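Local structure of HPV18 E7 (Human papillomavirus type 18, 6IWD) at residues H9-M14 against D31-F36. The protein is a viral oncoprotein, present here as its zinc-binding C-terminal domain, that probably drives quiescent host cells into the cell cycle to support viral genome replication. Sequence-based numbering, arbitrary orientation.
Sequences HTMLCM and DDLRAF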
loop_
_atom_site.group_PDB
_atom_site.type_symbol
_atom_site.label_atom_id
_atom_site.label_comp_id
_atom_site.label_asym_id
_atom_site.label_seq_id
_atom_site.Cartn_x
_atom_site.Cartn_y
_atom_site.Cartn_z
ATOM N N HIS B 9 0.622 -0.073 16.758
ATOM C CA HIS B 9 -0.276 -1.168 16.421
ATOM C C HIS B 9 0.514 -2.465 16.371
ATOM O O HIS B 9 1.704 -2.468 16.044
ATOM C CB HIS B 9 -0.969 -0.944 15.073
ATOM C CG HIS B 9 -1.505 0.439 14.894
ATOM N ND1 HIS B 9 -2.724 0.834 15.404
ATOM C CD2 HIS B 9 -0.993 1.521 14.258
ATOM C CE1 HIS B 9 -2.934 2.103 15.098
ATOM N NE2 HIS B 9 -1.901 2.542 14.404
ATOM N N THR B 10 -0.147 -3.573 16.692
ATOM C CA THR B 10 0.473 -4.885 16.581
ATOM C C THR B 10 -0.225 -5.684 15.490
ATOM O O THR B 10 -1.457 -5.755 15.459
ATOM C CB THR B 10 0.430 -5.651 17.906
ATOM O OG1 THR B 10 1.117 -4.897 18.908
ATOM C CG2 THR B 10 1.127 -7.006 17.758
ATOM N N MET B 11 0.563 -6.268 14.595
ATOM C CA MET B 11 0.062 -7.131 13.532
ATOM C C MET B 11 0.477 -8.565 13.830
ATOM O O MET B 11 1.673 -8.866 13.888
ATOM C CB MET B 11 0.608 -6.703 12.172
ATOM C CG MET B 11 0.167 -5.327 11.716
ATOM S SD MET B 11 -1.498 -5.336 11.026
ATOM C CE MET B 11 -1.336 -6.601 9.768
ATOM N N LEU B 12 -0.504 -9.446 14.006
ATOM C CA LEU B 12 -0.257 -10.878 14.130
ATOM C C LEU B 12 -0.435 -11.546 12.776
ATOM O O LEU B 12 -1.434 -11.319 12.092
ATOM C CB LEU B 12 -1.199 -11.519 15.151
ATOM C CG LEU B 12 -0.910 -11.151 16.606
ATOM C CD1 LEU B 12 -2.189 -11.201 17.434
ATOM C CD2 LEU B 12 0.140 -12.107 17.160
ATOM N N CYS B 13 0.545 -12.345 12.379
ATOM C CA CYS B 13 0.456 -13.070 11.122
ATOM C C CYS B 13 1.176 -14.399 11.295
ATOM O O CYS B 13 1.738 -14.688 12.355
ATOM C CB CYS B 13 1.031 -12.243 9.964
ATOM S SG CYS B 13 2.778 -11.701 10.159
ATOM N N MET B 14 1.153 -15.207 10.241
ATOM C CA MET B 14 1.773 -16.522 10.233
ATOM C C MET B 14 2.963 -16.518 9.279
ATOM O O MET B 14 2.896 -15.933 8.194
ATOM C CB MET B 14 0.755 -17.589 9.810
ATOM C CG MET B 14 1.214 -19.034 9.994
ATOM S SD MET B 14 0.124 -20.267 9.205
ATOM C CE MET B 14 0.284 -19.775 7.481
ATOM N N ASP B 31 -4.176 5.479 7.940
ATOM C CA ASP B 31 -4.208 5.134 6.519
ATOM C C ASP B 31 -3.081 4.180 6.149
ATOM O O ASP B 31 -3.278 3.265 5.336
ATOM C CB ASP B 31 -4.124 6.387 5.650
ATOM C CG ASP B 31 -5.402 7.203 5.664
ATOM O OD1 ASP B 31 -6.440 6.708 6.163
ATOM O OD2 ASP B 31 -5.361 8.346 5.158
ATOM N N ASP B 32 -1.882 4.391 6.701
ATOM C CA ASP B 32 -0.789 3.484 6.354
ATOM C C ASP B 32 -0.976 2.121 7.010
ATOM O O ASP B 32 -0.568 1.097 6.446
ATOM C CB ASP B 32 0.565 4.093 6.733
ATOM C CG ASP B 32 0.992 5.235 5.791
ATOM O OD1 ASP B 32 0.611 5.241 4.592
ATOM O OD2 ASP B 32 1.720 6.138 6.257
ATOM N N LEU B 33 -1.621 2.082 8.179
ATOM C CA LEU B 33 -1.963 0.803 8.786
ATOM C C LEU B 33 -2.919 0.021 7.892
ATOM O O LEU B 33 -2.726 -1.175 7.657
ATOM C CB LEU B 33 -2.568 1.018 10.179
ATOM C CG LEU B 33 -3.146 -0.271 10.782
ATOM C CD1 LEU B 33 -2.072 -1.314 11.002
ATOM C CD2 LEU B 33 -3.887 0.003 12.087
ATOM N N ARG B 34 -3.969 0.683 7.385
ATOM C CA ARG B 34 -4.916 -0.006 6.504
ATOM C C ARG B 34 -4.221 -0.509 5.248
ATOM O O ARG B 34 -4.463 -1.640 4.802
ATOM C CB ARG B 34 -6.066 0.930 6.119
ATOM C CG ARG B 34 -7.234 0.214 5.461
ATOM C CD ARG B 34 -7.987 -0.581 6.499
ATOM N NE ARG B 34 -8.775 0.317 7.334
ATOM C CZ ARG B 34 -9.086 0.102 8.609
ATOM N NH1 ARG B 34 -8.654 -0.976 9.254
ATOM N NH2 ARG B 34 -9.809 1.000 9.248
ATOM N N ALA B 35 -3.348 0.322 4.667
ATOM C CA ALA B 35 -2.623 -0.085 3.467
ATOM C C ALA B 35 -1.758 -1.312 3.730
ATOM O O ALA B 35 -1.650 -2.203 2.877
ATOM C CB ALA B 35 -1.773 1.082 2.960
ATOM N N PHE B 36 -1.124 -1.364 4.905
ATOM C CA PHE B 36 -0.306 -2.506 5.305
ATOM C C PHE B 36 -1.160 -3.760 5.490
ATOM O O PHE B 36 -0.799 -4.843 5.011
ATOM C CB PHE B 36 0.441 -2.135 6.592
ATOM C CG PHE B 36 1.455 -3.156 7.063
ATOM C CD1 PHE B 36 2.257 -3.847 6.173
ATOM C CD2 PHE B 36 1.651 -3.357 8.424
ATOM C CE1 PHE B 36 3.201 -4.777 6.634
ATOM C CE2 PHE B 36 2.596 -4.270 8.888
ATOM C CZ PHE B 36 3.371 -4.973 7.995
#
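M11 on one strand meets L33 and F36 on one helix in the buried core of the E7 zinc-binding domain, with H9 partly exposed at its margin, a worked example of a helix packed on a β-hairpin through side chains alone. The axes of segments 9-14 and 31-36 run the same way, 4° apart in direction, with a closest approach of 11.1 Å, and no hydrogen bond joins them. At one end lies a CH-pi contact: the methyl CD2 of L33 sits over one face of the H9 imidazole, 3.6 Å from the ring centroid and 10° off the ring normal. With CG anti to the backbone N (chi1 171°), the L33 branch reaches the strand, and chi2 sets its two methyls to different partners. While CD2 covers the imidazole, CD1 rests 4.1 Å from SD of M11, so the leucine touches two residues on the same side of the strand, with T10 between them turned away. M11 is bent at chi2 and chi3, with SD beside L33 and CE turned away from that leucine. Its CG approaches CE2 of F36 obliquely at 3.9 Å, and its SD lies 5.4 Å from the ring centroid of F36, a Met-aromatic contact well off the ring normal. L33 and F36, one helical turn apart, both belong to a predicted nuclear export signal, yet here they are buried. Backbone hydrogen bonds pair H9 with V26 and M11 with L24 in the antiparallel hairpin. Further along helix 30-41, F40 meets the F36 ring edge-to-face and also touches M11, while L39 of the second subunit packs against F36, bringing this intrachain core up to the dimer interface.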